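PDB 3LLW: geranyltranstransferase (IspA) from Helicobacter pylori, which probably acts as a magnesium-dependent prenyltransferase of isoprenoid biosynthesis and belongs to the FPP/GGPP synthase family. Local coordinates for residues L8-N13 with V64-Y69; H25-E30 with K38-M43; I149-A154 with S196-L201; H187-L192 with C225-D230; D278-K283 with L288-L293. One frame throughout, in Å; residues are numbered along the deposited sequence.

In the fold
Followed from the N terminus, the chain first runs through helix 6-23, whose start meets the start of helix 66-71 in interaction 1 and so closes a large loop. Nested within that loop is interaction 2, where helix 36-45 folds back against the linker that precedes it. Interactions 3 and 4 come next and cross along the chain: both use helix 178-204, joining it to helix 142-156 and to helix 209-236, and they touch through Leu152 and Leu192. Interaction 5 closes the short turn between the last two helices. Its Leu293 packs on Leu197 of interaction 3, while its Asn292 meets Leu8 and Tyr11 of interaction 1, bringing the N-terminal and C-terminal helices together.

Interaction 1: residues L8-N13 with V64-Y69; sequences LSFYYN and VGQKDY
Phe10 of helix 6-23 offers a face of its ring to Gln66 and its edge to Tyr69, both at the start of helix 66-71. The first meeting is a CH-pi contact: Gln66 CG lies 3.5 Å from the centroid of the Phe10 ring, almost exactly on the ring normal. The glutamine chain is extended beyond CG, so the amide reaches over the ring near CG and CD1, and the two planes are only 6° apart. Gln66 CD stands 3.6 Å from Phe10 CD1. The second is aromatic and edge-to-face. Phe10 CZ comes to 3.6 Å from Tyr69 CD1, the edge of the phenylalanine turned to the tyrosine face, with planes at 80°. Helix 51-63 packs against the Tyr69 ring. The Phe10 contact itself is thus held by dispersion and the weak electrostatics of C-H groups facing pi clouds, and just beyond it a hydrogen bond between the Tyr69 hydroxyl and Glu14 adds a polar tie between the same two helices.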
# COMPACT_ATOMS: atom_id res chain seq x y z
N LEU A 8 14.08 24.96 -18.75
CA LEU A 8 14.69 24.71 -17.46
C LEU A 8 14.14 25.65 -16.40
O LEU A 8 14.11 25.32 -15.21
CB LEU A 8 16.20 24.91 -17.59
CG LEU A 8 17.08 24.27 -16.53
CD1 LEU A 8 16.78 22.78 -16.45
CD2 LEU A 8 18.54 24.50 -16.87
N SER A 9 13.72 26.83 -16.85
CA SER A 9 13.17 27.87 -15.99
C SER A 9 11.75 27.49 -15.60
O SER A 9 11.32 27.71 -14.46
CB SER A 9 13.17 29.22 -16.70
OG SER A 9 13.02 30.29 -15.79
N PHE A 10 11.03 26.93 -16.57
CA PHE A 10 9.67 26.44 -16.38
C PHE A 10 9.65 25.27 -15.39
O PHE A 10 8.76 25.18 -14.54
CB PHE A 10 9.08 26.01 -17.73
CG PHE A 10 7.77 25.29 -17.61
CD1 PHE A 10 6.59 25.99 -17.44
CD2 PHE A 10 7.72 23.90 -17.70
CE1 PHE A 10 5.36 25.32 -17.34
CE2 PHE A 10 6.51 23.22 -17.60
CZ PHE A 10 5.33 23.94 -17.42
N TYR A 11 10.63 24.38 -15.53
CA TYR A 11 10.77 23.21 -14.68
C TYR A 11 11.08 23.58 -13.24
O TYR A 11 10.46 23.05 -12.31
CB TYR A 11 11.82 22.25 -15.25
CG TYR A 11 12.34 21.24 -14.24
CD1 TYR A 11 11.49 20.28 -13.67
CD2 TYR A 11 13.68 21.23 -13.87
CE1 TYR A 11 11.95 19.37 -12.76
CE2 TYR A 11 14.16 20.30 -12.96
CZ TYR A 11 13.28 19.38 -12.40
OH TYR A 11 13.74 18.46 -11.50
N TYR A 12 12.03 24.49 -13.04
CA TYR A 12 12.38 24.95 -11.69
C TYR A 12 11.19 25.57 -10.96
O TYR A 12 11.06 25.45 -9.74
CB TYR A 12 13.53 25.96 -11.74
CG TYR A 12 14.91 25.35 -11.90
CD1 TYR A 12 15.19 24.06 -11.45
CD2 TYR A 12 15.94 26.08 -12.49
CE1 TYR A 12 16.46 23.51 -11.59
CE2 TYR A 12 17.22 25.54 -12.64
CZ TYR A 12 17.47 24.25 -12.18
OH TYR A 12 18.72 23.70 -12.32
N ASN A 13 10.33 26.23 -11.72
CA ASN A 13 9.16 26.88 -11.17
C ASN A 13 8.07 25.86 -10.81
O ASN A 13 7.37 26.03 -9.81
CB ASN A 13 8.66 27.94 -12.15
CG ASN A 13 7.51 28.73 -11.61
OD1 ASN A 13 6.48 28.88 -12.28
ND2 ASN A 13 7.65 29.24 -10.38
N VAL A 64 6.13 16.83 -22.00
CA VAL A 64 4.84 17.42 -22.37
C VAL A 64 5.02 18.92 -22.63
O VAL A 64 5.83 19.57 -21.96
CB VAL A 64 3.71 17.08 -21.34
CG1 VAL A 64 4.01 17.63 -19.96
CG2 VAL A 64 2.35 17.57 -21.82
N GLY A 65 4.32 19.44 -23.64
CA GLY A 65 4.32 20.88 -23.94
C GLY A 65 3.78 21.68 -22.76
O GLY A 65 2.90 21.20 -22.04
N GLN A 66 4.32 22.89 -22.57
CA GLN A 66 4.01 23.75 -21.41
C GLN A 66 2.52 24.04 -21.16
O GLN A 66 2.10 24.15 -20.01
CB GLN A 66 4.78 25.07 -21.48
CG GLN A 66 6.23 24.98 -21.01
CD GLN A 66 6.95 26.32 -21.05
OE1 GLN A 66 6.35 27.37 -20.81
NE2 GLN A 66 8.26 26.28 -21.33
N LYS A 67 1.73 24.14 -22.23
CA LYS A 67 0.31 24.46 -22.09
C LYS A 67 -0.57 23.24 -21.84
O LYS A 67 -1.55 23.33 -21.08
CB LYS A 67 -0.19 25.28 -23.29
CG LYS A 67 0.22 26.75 -23.24
CD LYS A 67 -0.71 27.62 -24.07
CE LYS A 67 -0.60 29.09 -23.66
NZ LYS A 67 -1.69 29.91 -24.27
N ASP A 68 -0.22 22.12 -22.46
CA ASP A 68 -0.92 20.84 -22.24
C ASP A 68 -0.58 20.26 -20.87
O ASP A 68 -1.37 19.51 -20.29
CB ASP A 68 -0.59 19.84 -23.35
CG ASP A 68 -1.02 20.31 -24.73
OD1 ASP A 68 -0.81 19.56 -25.71
OD2 ASP A 68 -1.57 21.43 -24.85
N TYR A 69 0.61 20.60 -20.37
CA TYR A 69 1.00 20.32 -18.99
C TYR A 69 0.02 20.98 -18.01
O TYR A 69 -0.53 20.30 -17.15
CB TYR A 69 2.43 20.80 -18.73
CG TYR A 69 2.88 20.72 -17.29
CD1 TYR A 69 2.66 21.76 -16.40
CD2 TYR A 69 3.53 19.58 -16.81
CE1 TYR A 69 3.07 21.68 -15.07
CE2 TYR A 69 3.94 19.49 -15.48
CZ TYR A 69 3.71 20.54 -14.62
OH TYR A 69 4.13 20.45 -13.31

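Interaction 2: residues H25-E30 with K38-M43; sequences HHLHLE and KAFFEM
His25 leans on Phe41 where the linker 25-30 passes residues 38-43 of helix 36-45. Starting at its CB, the histidine lies 4.1 Å from Phe41 CE2. Its CG is anti to the backbone N (chi1 -166°), a turn that carries the imidazole across the phenylalanine until CD2 stands 3.8 Å from Phe41 CZ. The two rings are inclined by 36°, with centroids 5.4 Å apart. At the tip, NE2 points beyond this contact and is hydrogen-bonded to the hydroxyl of Tyr130 on helix 117-137. Two residues on, Leu27 uses one methyl, CD2, to reach Phe40 CD2 at 4.1 Å, the side chains crossing nearly at right angles. Tyr130 also meets Phe40 edge-to-face, while Lys159 and Ile158 of the second subunit pack on Leu27 and Phe40, placing this contact at the dimer interface. The side chains of His25 and Leu27 thus meet Phe41 and Phe40 through carbon atoms, whereas polar ties lie outside: Leu29 N is hydrogen-bonded to Glu37, and His25 NE2 links to a third element.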
# COMPACT_ATOMS: atom_id res chain seq x y z
N HIS A 25 -1.84 20.50 0.97
CA HIS A 25 -2.57 19.24 0.89
C HIS A 25 -3.10 18.90 2.27
O HIS A 25 -2.33 18.70 3.21
CB HIS A 25 -1.69 18.12 0.34
CG HIS A 25 -2.47 16.91 -0.08
ND1 HIS A 25 -3.15 16.85 -1.27
CD2 HIS A 25 -2.70 15.74 0.55
CE1 HIS A 25 -3.76 15.68 -1.37
NE2 HIS A 25 -3.50 14.99 -0.28
N HIS A 26 -4.42 18.88 2.39
CA HIS A 26 -5.07 18.57 3.66
C HIS A 26 -6.01 17.39 3.46
O HIS A 26 -6.74 17.32 2.47
CB HIS A 26 -5.85 19.77 4.20
CG HIS A 26 -5.00 20.99 4.44
ND1 HIS A 26 -4.01 21.03 5.40
CD2 HIS A 26 -5.01 22.21 3.85
CE1 HIS A 26 -3.44 22.22 5.38
NE2 HIS A 26 -4.02 22.95 4.45
N LEU A 27 -5.94 16.45 4.39
CA LEU A 27 -6.89 15.37 4.43
C LEU A 27 -7.77 15.63 5.64
O LEU A 27 -7.26 15.81 6.76
CB LEU A 27 -6.18 14.01 4.51
CG LEU A 27 -7.05 12.77 4.72
CD1 LEU A 27 -6.86 11.73 3.61
CD2 LEU A 27 -6.82 12.18 6.12
N HIS A 28 -9.07 15.69 5.41
CA HIS A 28 -10.02 15.89 6.49
C HIS A 28 -10.38 14.55 7.11
O HIS A 28 -10.88 13.66 6.42
CB HIS A 28 -11.28 16.63 6.02
CG HIS A 28 -12.33 16.76 7.09
ND1 HIS A 28 -12.04 17.16 8.38
CD2 HIS A 28 -13.67 16.55 7.06
CE1 HIS A 28 -13.15 17.18 9.09
NE2 HIS A 28 -14.15 16.82 8.31
N LEU A 29 -10.09 14.41 8.41
CA LEU A 29 -10.38 13.18 9.13
C LEU A 29 -11.31 13.41 10.32
O LEU A 29 -10.90 13.93 11.37
CB LEU A 29 -9.08 12.50 9.58
CG LEU A 29 -8.87 10.99 9.34
CD1 LEU A 29 -8.08 10.39 10.50
CD2 LEU A 29 -10.15 10.21 9.08
N GLU A 30 -12.57 13.01 10.15
CA GLU A 30 -13.58 13.13 11.19
C GLU A 30 -13.48 11.92 12.13
O GLU A 30 -13.74 10.77 11.72
CB GLU A 30 -14.97 13.19 10.56
CG GLU A 30 -14.99 13.58 9.07
CD GLU A 30 -16.39 13.63 8.45
OE1 GLU A 30 -17.22 12.73 8.73
OE2 GLU A 30 -16.65 14.57 7.67
N LYS A 38 -3.50 15.28 12.28
CA LYS A 38 -2.30 16.12 12.14
C LYS A 38 -1.05 15.25 12.02
O LYS A 38 -0.15 15.57 11.24
CB LYS A 38 -2.16 17.16 13.27
CG LYS A 38 -2.46 16.68 14.69
CD LYS A 38 -3.62 17.45 15.35
CE LYS A 38 -4.97 17.30 14.63
NZ LYS A 38 -5.56 15.93 14.75
N ALA A 39 -1.03 14.14 12.75
CA ALA A 39 0.07 13.18 12.71
C ALA A 39 0.23 12.47 11.35
O ALA A 39 1.33 12.03 11.02
CB ALA A 39 -0.11 12.16 13.79
N PHE A 40 -0.86 12.37 10.58
CA PHE A 40 -0.84 11.71 9.27
C PHE A 40 0.18 12.29 8.28
O PHE A 40 0.99 11.55 7.75
CB PHE A 40 -2.25 11.71 8.63
CG PHE A 40 -2.30 11.08 7.26
CD1 PHE A 40 -1.94 9.74 7.08
CD2 PHE A 40 -2.72 11.82 6.16
CE1 PHE A 40 -2.00 9.15 5.82
CE2 PHE A 40 -2.77 11.25 4.89
CZ PHE A 40 -2.42 9.92 4.71
N PHE A 41 0.13 13.60 8.06
CA PHE A 41 0.96 14.23 7.03
C PHE A 41 2.20 14.94 7.59
O PHE A 41 3.05 15.41 6.83
CB PHE A 41 0.11 15.20 6.22
CG PHE A 41 0.36 15.14 4.73
CD1 PHE A 41 0.09 13.97 4.01
CD2 PHE A 41 0.84 16.25 4.05
CE1 PHE A 41 0.31 13.91 2.62
CE2 PHE A 41 1.06 16.21 2.66
CZ PHE A 41 0.79 15.03 1.95
N GLU A 42 2.29 15.01 8.91
CA GLU A 42 3.33 15.73 9.62
C GLU A 42 4.76 15.46 9.12
O GLU A 42 5.52 16.39 8.87
CB GLU A 42 3.24 15.42 11.12
CG GLU A 42 3.95 16.41 12.00
CD GLU A 42 3.70 16.18 13.49
OE1 GLU A 42 2.58 15.79 13.86
OE2 GLU A 42 4.64 16.42 14.28
N MET A 43 5.11 14.18 8.96
CA MET A 43 6.45 13.80 8.48
C MET A 43 6.63 14.05 6.97
O MET A 43 7.76 14.12 6.48
CB MET A 43 6.78 12.34 8.83
CG MET A 43 6.75 12.00 10.31
SD MET A 43 7.70 13.11 11.38
CE MET A 43 6.44 13.87 12.34

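Interaction 3: residues I149-A154 with S196-L201; sequences IKILSA and SLIMGL
Helices 142-156 and 178-204 run almost exactly antiparallel here, the axes of 149-154 and 196-201 making an angle of 175° and approaching to 9.9 Å. Their backbones come nearest at Ile151 and Met199, whose CA atoms are 7.1 Å apart. These two side chains slide past each other in opposite directions, and the branch methyl CG2 of Ile151 touches Met199 CG at 3.7 Å. The same methyl also meets Ile198, whose CD1 is 3.9 Å away. Ile151 CG2 is anti to its backbone N, and from there it serves both neighbours in the facing helix. Farther along Met199, the chain bends at its last torsion (chi3 82°), turning the methyl CE back to lie with the sulfur against Leu152. There Met199 SD stands 3.8 Å from Leu152 CD1. The contact is wholly apolar, antiparallel helix packing in the core of the all-helical prenyl synthase fold. Within its own helix Ser153 adds a polar feature: OG donates to Ile149 O at 2.6 Å, and the backbone N of Ser153 reaches that oxygen from the opposite face of the carbonyl plane. Around this pair, helix 73-94 packs on both Leu152 and Met199, helix 117-137 adds Phe132 and Leu135 against Leu152, and helix 209-236 brings Phe212 and Leu215 to Ile198. Ser136 and Glu133 of the second subunit pack along helix 142-156.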
# COMPACT_ATOMS: atom_id res chain seq x y z
N ILE A 149 0.64 2.67 -11.15
CA ILE A 149 0.44 1.81 -10.00
C ILE A 149 1.25 0.51 -10.07
O ILE A 149 1.90 0.16 -9.06
CB ILE A 149 -1.07 1.57 -9.73
CG1 ILE A 149 -1.71 2.88 -9.26
CG2 ILE A 149 -1.28 0.50 -8.68
CD1 ILE A 149 -3.21 2.82 -9.07
N LYS A 150 1.25 -0.16 -11.24
CA LYS A 150 2.12 -1.32 -11.50
C LYS A 150 3.58 -1.01 -11.20
O LYS A 150 4.29 -1.83 -10.59
CB LYS A 150 2.09 -1.76 -12.98
CG LYS A 150 0.81 -2.35 -13.52
CD LYS A 150 1.11 -3.02 -14.88
CE LYS A 150 -0.14 -3.35 -15.66
NZ LYS A 150 0.20 -4.20 -16.83
N ILE A 151 4.04 0.15 -11.67
CA ILE A 151 5.43 0.58 -11.46
C ILE A 151 5.74 0.85 -9.98
O ILE A 151 6.68 0.27 -9.44
CB ILE A 151 5.78 1.80 -12.33
CG1 ILE A 151 5.78 1.40 -13.81
CG2 ILE A 151 7.17 2.36 -11.96
CD1 ILE A 151 5.86 2.58 -14.74
N LEU A 152 4.94 1.69 -9.33
CA LEU A 152 5.21 2.09 -7.94
C LEU A 152 5.12 0.92 -6.95
O LEU A 152 6.00 0.76 -6.09
CB LEU A 152 4.29 3.24 -7.52
CG LEU A 152 4.68 3.92 -6.19
CD1 LEU A 152 5.94 4.78 -6.31
CD2 LEU A 152 3.52 4.73 -5.65
N SER A 153 4.08 0.11 -7.10
CA SER A 153 3.91 -1.11 -6.31
C SER A 153 5.02 -2.14 -6.48
O SER A 153 5.48 -2.69 -5.47
CB SER A 153 2.54 -1.75 -6.57
OG SER A 153 2.41 -2.13 -7.95
N ALA A 154 5.44 -2.40 -7.73
CA ALA A 154 6.58 -3.32 -7.96
C ALA A 154 7.89 -2.85 -7.33
O ALA A 154 8.62 -3.65 -6.75
CB ALA A 154 6.80 -3.58 -9.43
N SER A 196 10.44 6.65 -10.13
CA SER A 196 10.21 8.11 -10.33
C SER A 196 10.47 8.57 -11.79
O SER A 196 9.62 9.22 -12.40
CB SER A 196 11.09 8.94 -9.39
OG SER A 196 10.96 8.50 -8.03
N LEU A 197 11.61 8.20 -12.35
CA LEU A 197 11.95 8.58 -13.72
C LEU A 197 11.00 8.00 -14.76
O LEU A 197 10.41 8.77 -15.52
CB LEU A 197 13.39 8.19 -14.06
CG LEU A 197 14.45 9.02 -13.34
CD1 LEU A 197 15.74 8.28 -13.37
CD2 LEU A 197 14.64 10.38 -13.99
N ILE A 198 10.78 6.69 -14.74
CA ILE A 198 9.86 6.03 -15.71
C ILE A 198 8.36 6.32 -15.50
O ILE A 198 7.55 6.23 -16.45
CB ILE A 198 10.12 4.51 -15.87
CG1 ILE A 198 9.88 3.78 -14.54
CG2 ILE A 198 11.53 4.27 -16.41
CD1 ILE A 198 10.00 2.27 -14.59
N MET A 199 8.01 6.68 -14.27
CA MET A 199 6.66 7.14 -13.96
C MET A 199 6.45 8.51 -14.59
O MET A 199 5.33 8.85 -14.97
CB MET A 199 6.37 7.18 -12.44
CG MET A 199 6.01 5.82 -11.75
SD MET A 199 6.16 5.93 -9.91
CE MET A 199 4.56 6.67 -9.60
N GLY A 200 7.54 9.28 -14.74
CA GLY A 200 7.53 10.50 -15.57
C GLY A 200 7.21 10.25 -17.06
O GLY A 200 6.45 11.02 -17.67
N LEU A 201 7.79 9.21 -17.64
CA LEU A 201 7.52 8.87 -19.07
C LEU A 201 6.08 8.41 -19.27
O LEU A 201 5.35 8.96 -20.07
CB LEU A 201 8.51 7.81 -19.61
CG LEU A 201 8.30 7.34 -21.07
CD1 LEU A 201 8.33 8.50 -22.07
CD2 LEU A 201 9.34 6.32 -21.46

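Interaction 4: residues H187-L192 with C225-D230; sequences HKTAKL and CFQVLD
Two torsions bring Thr189 and Gln227 together: the hydroxyl of Thr189 lies anti to the carbonyl carbon (chi1 -66°), while the glutamine chain bends at chi2 (51°) to turn its amide toward the threonine. The result is a hydrogen bond from Thr189 OG1 to Gln227 OE1, 2.8 Å long, joining two buried residues. The donor arrives from above the plane of the amide carbonyl, 36° out of it. The other end of the amide is also engaged, since Gln227 NE2 is hydrogen-bonded to Asp231 one turn on; with both ends held, the rotation of the amide is effectively fixed. The methyl branch of Thr189 does separate work, with CG2 set 3.6 Å from Phe226 CD1 at the edge of the ring, so that one short side chain gives a polar and an apolar contact to successive residues of the facing helix. Helix 178-204 widens to a pi-type turn at 187-190, and Thr189 lies within it. In this all-helical prenyl synthase fold, its side chain lies about 10 Å from that of Asp94, a magnesium-binding residue, although no magnesium is bound to this chain here. Phe51 meets the Phe226 ring nearly parallel, and helices 261-279 and 287-301 pack on neighbouring side chains of helix 209-236.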
# COMPACT_ATOMS: atom_id res chain seq x y z
N HIS A 187 18.31 -1.95 -4.36
CA HIS A 187 16.94 -2.18 -3.88
C HIS A 187 16.44 -1.13 -2.87
O HIS A 187 15.36 -0.59 -3.04
CB HIS A 187 16.78 -3.63 -3.38
CG HIS A 187 16.86 -4.65 -4.48
ND1 HIS A 187 18.05 -5.01 -5.09
CD2 HIS A 187 15.90 -5.38 -5.09
CE1 HIS A 187 17.81 -5.91 -6.03
NE2 HIS A 187 16.51 -6.15 -6.05
N LYS A 188 17.23 -0.81 -1.84
CA LYS A 188 16.82 0.18 -0.83
C LYS A 188 16.55 1.55 -1.48
O LYS A 188 15.51 2.16 -1.26
CB LYS A 188 17.93 0.33 0.23
CG LYS A 188 17.45 0.36 1.69
CD LYS A 188 16.87 1.68 2.12
CE LYS A 188 17.78 2.37 3.13
NZ LYS A 188 17.71 1.70 4.46
N THR A 189 17.47 1.98 -2.33
CA THR A 189 17.49 3.34 -2.86
C THR A 189 17.14 3.47 -4.36
O THR A 189 16.26 4.25 -4.74
CB THR A 189 18.85 3.97 -2.54
OG1 THR A 189 18.98 4.10 -1.11
CG2 THR A 189 19.02 5.33 -3.19
N ALA A 190 17.82 2.70 -5.21
CA ALA A 190 17.83 2.99 -6.65
C ALA A 190 16.54 2.66 -7.38
O ALA A 190 16.21 3.31 -8.38
CB ALA A 190 19.03 2.34 -7.33
N LYS A 191 15.82 1.67 -6.86
CA LYS A 191 14.56 1.18 -7.45
C LYS A 191 13.46 2.24 -7.53
O LYS A 191 12.84 2.42 -8.58
CB LYS A 191 14.05 -0.05 -6.69
CG LYS A 191 13.83 -1.27 -7.59
CD LYS A 191 15.15 -1.97 -7.86
CE LYS A 191 14.96 -3.42 -8.28
NZ LYS A 191 15.13 -3.60 -9.76
N LEU A 192 13.25 2.94 -6.41
CA LEU A 192 12.27 4.04 -6.32
C LEU A 192 12.68 5.30 -7.11
O LEU A 192 11.83 6.05 -7.62
CB LEU A 192 12.02 4.39 -4.84
CG LEU A 192 10.85 5.31 -4.47
CD1 LEU A 192 9.54 4.71 -4.96
CD2 LEU A 192 10.79 5.64 -2.95
N CYS A 225 24.88 5.88 -7.66
CA CYS A 225 25.69 7.08 -7.53
C CYS A 225 25.20 7.99 -6.39
O CYS A 225 25.98 8.37 -5.51
CB CYS A 225 25.69 7.84 -8.85
SG CYS A 225 26.97 9.04 -8.94
N PHE A 226 23.90 8.29 -6.40
CA PHE A 226 23.21 8.99 -5.31
C PHE A 226 23.55 8.39 -3.94
O PHE A 226 23.82 9.12 -3.01
CB PHE A 226 21.69 9.01 -5.56
CG PHE A 226 20.87 9.56 -4.41
CD1 PHE A 226 20.28 8.71 -3.48
CD2 PHE A 226 20.69 10.93 -4.27
CE1 PHE A 226 19.54 9.22 -2.42
CE2 PHE A 226 19.94 11.45 -3.21
CZ PHE A 226 19.37 10.59 -2.28
N GLN A 227 23.56 7.06 -3.84
CA GLN A 227 23.81 6.36 -2.57
C GLN A 227 25.27 6.38 -2.12
O GLN A 227 25.55 6.57 -0.92
CB GLN A 227 23.29 4.93 -2.66
CG GLN A 227 23.24 4.19 -1.34
CD GLN A 227 22.54 4.95 -0.22
OE1 GLN A 227 21.39 5.36 -0.35
NE2 GLN A 227 23.25 5.13 0.89
N VAL A 228 26.19 6.17 -3.06
CA VAL A 228 27.62 6.26 -2.80
C VAL A 228 27.97 7.65 -2.28
O VAL A 228 28.67 7.79 -1.27
CB VAL A 228 28.47 5.89 -4.06
CG1 VAL A 228 29.96 6.06 -3.79
CG2 VAL A 228 28.19 4.46 -4.49
N LEU A 229 27.45 8.68 -2.95
CA LEU A 229 27.61 10.06 -2.46
C LEU A 229 27.01 10.26 -1.07
O LEU A 229 27.62 10.92 -0.23
CB LEU A 229 27.01 11.07 -3.43
CG LEU A 229 27.83 11.32 -4.69
CD1 LEU A 229 26.95 12.04 -5.67
CD2 LEU A 229 29.09 12.11 -4.38
N ASP A 230 25.84 9.68 -0.82
CA ASP A 230 25.21 9.76 0.50
C ASP A 230 26.07 9.11 1.58
O ASP A 230 26.23 9.66 2.66
CB ASP A 230 23.81 9.14 0.46
CG ASP A 230 22.83 9.83 1.41
OD1 ASP A 230 22.71 11.08 1.36
OD2 ASP A 230 22.18 9.11 2.20

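Interaction 5: residues D278-K283 with L288-L293; sequences DLDALK and LLQENL. With SO4 (sulfate ion), chain E.
Leu288 N and Leu289 N, in the first turn of helix 287-301, grip a sulfate ion, probably from the crystallisation liquor. Leu288 N donates to sulfate O1 at 2.8 Å with an N-H...O angle of 162°, and Leu289 N to sulfate O2 at 3.0 Å. An anion at a helix N terminus meets backbone N-H groups and probably the positive end of the helix dipole. The next residue, Gln290, carries the contact between the segments. Its chain bends at chi2 (-84°) and lies against Lys283, whose CG is 3.5 Å from Gln290 CD and whose CE is 3.4 Å from Gln290 OE1. Gln290 CG also rests on the backbone at Leu279 O. The segments lie at a short connection between two consecutive helices of the all-helical prenyl synthase fold: helix 261-279 ends in a type I beta turn from Leu279 to Leu282, and the chain then enters helix 287-301. Beside the glutamine, leucines of the turn and the two helices pack together. Leu279 CD1 meets Leu293 CB at 3.8 Å, and Leu282 CD2 meets Leu289 CG at the same distance. Trp214 of helix 209-236 packs on Leu279 and Leu282, whereas Val59 and Ala58 of helix 51-63 touch Leu289 and Leu293.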
# COMPACT_ATOMS: atom_id res chain seq x y z
N ASP A 278 26.67 8.86 -20.21
CA ASP A 278 25.54 8.07 -20.71
C ASP A 278 24.35 8.99 -20.96
O ASP A 278 23.54 8.77 -21.87
CB ASP A 278 25.15 7.01 -19.67
CG ASP A 278 24.97 5.62 -20.28
OD1 ASP A 278 24.31 4.78 -19.62
OD2 ASP A 278 25.48 5.36 -21.39
N LEU A 279 24.27 10.03 -20.14
CA LEU A 279 23.26 11.06 -20.24
C LEU A 279 23.46 11.96 -21.47
O LEU A 279 22.50 12.40 -22.08
CB LEU A 279 23.25 11.90 -18.95
CG LEU A 279 22.25 13.03 -18.76
CD1 LEU A 279 20.82 12.50 -18.74
CD2 LEU A 279 22.58 13.77 -17.49
N ASP A 280 24.72 12.21 -21.83
CA ASP A 280 25.02 13.06 -22.99
C ASP A 280 24.85 12.35 -24.34
O ASP A 280 25.13 12.92 -25.40
CB ASP A 280 26.41 13.72 -22.86
CG ASP A 280 26.54 14.60 -21.61
OD1 ASP A 280 27.69 14.89 -21.22
OD2 ASP A 280 25.51 15.00 -21.01
N ALA A 281 24.39 11.10 -24.30
CA ALA A 281 23.94 10.37 -25.49
C ALA A 281 22.42 10.50 -25.67
O ALA A 281 21.82 9.86 -26.53
CB ALA A 281 24.35 8.91 -25.40
N LEU A 282 21.81 11.33 -24.83
CA LEU A 282 20.38 11.61 -24.91
C LEU A 282 20.14 12.94 -25.63
O LEU A 282 19.04 13.20 -26.11
CB LEU A 282 19.78 11.65 -23.50
CG LEU A 282 18.29 11.41 -23.25
CD1 LEU A 282 17.92 9.95 -23.45
CD2 LEU A 282 17.98 11.86 -21.85
N LYS A 283 21.20 13.75 -25.72
CA LYS A 283 21.23 15.03 -26.45
C LYS A 283 20.64 15.07 -27.88
O LYS A 283 19.90 16.01 -28.18
CB LYS A 283 22.64 15.64 -26.48
CG LYS A 283 23.06 16.36 -25.21
CD LYS A 283 24.15 17.38 -25.45
CE LYS A 283 24.60 18.04 -24.15
NZ LYS A 283 25.28 19.35 -24.36
N LEU A 288 15.51 18.54 -24.42
CA LEU A 288 14.85 19.15 -23.25
C LEU A 288 14.92 18.23 -22.03
O LEU A 288 15.11 18.70 -20.90
CB LEU A 288 13.39 19.53 -23.57
CG LEU A 288 13.15 20.50 -24.74
CD1 LEU A 288 11.67 20.64 -25.07
CD2 LEU A 288 13.79 21.86 -24.49
N LEU A 289 14.78 16.93 -22.27
CA LEU A 289 14.94 15.90 -21.24
C LEU A 289 16.36 15.86 -20.72
O LEU A 289 16.59 15.84 -19.49
CB LEU A 289 14.51 14.53 -21.78
CG LEU A 289 14.60 13.27 -20.89
CD1 LEU A 289 13.83 13.43 -19.59
CD2 LEU A 289 14.11 12.04 -21.65
N GLN A 290 17.31 15.87 -21.65
CA GLN A 290 18.72 15.87 -21.29
C GLN A 290 19.05 17.09 -20.43
O GLN A 290 19.82 16.98 -19.48
CB GLN A 290 19.59 15.82 -22.55
CG GLN A 290 21.06 15.47 -22.29
CD GLN A 290 21.91 16.67 -21.88
OE1 GLN A 290 21.70 17.80 -22.35
NE2 GLN A 290 22.88 16.43 -20.99
N GLU A 291 18.44 18.23 -20.77
CA GLU A 291 18.71 19.49 -20.11
C GLU A 291 18.21 19.50 -18.67
O GLU A 291 18.95 19.90 -17.76
CB GLU A 291 18.09 20.64 -20.91
CG GLU A 291 18.50 22.03 -20.46
CD GLU A 291 18.07 23.12 -21.43
OE1 GLU A 291 16.86 23.18 -21.80
OE2 GLU A 291 18.94 23.93 -21.83
N ASN A 292 16.98 19.04 -18.47
CA ASN A 292 16.39 18.93 -17.13
C ASN A 292 17.14 17.93 -16.23
O ASN A 292 17.46 18.24 -15.08
CB ASN A 292 14.90 18.56 -17.21
CG ASN A 292 14.05 19.69 -17.75
OD1 ASN A 292 14.55 20.75 -18.10
ND2 ASN A 292 12.73 19.47 -17.81
N LEU A 293 17.42 16.75 -16.77
CA LEU A 293 18.17 15.74 -16.03
C LEU A 293 19.58 16.19 -15.69
O LEU A 293 20.00 16.06 -14.54
CB LEU A 293 18.16 14.40 -16.77
CG LEU A 293 16.81 13.68 -16.82
CD1 LEU A 293 16.92 12.38 -17.59
CD2 LEU A 293 16.26 13.43 -15.42
S SO4 E . 12.72 16.47 -25.87
O1 SO4 E . 13.56 17.61 -26.24
O2 SO4 E . 13.22 15.88 -24.63
O3 SO4 E . 11.34 16.92 -25.70
O4 SO4 E . 12.77 15.50 -26.97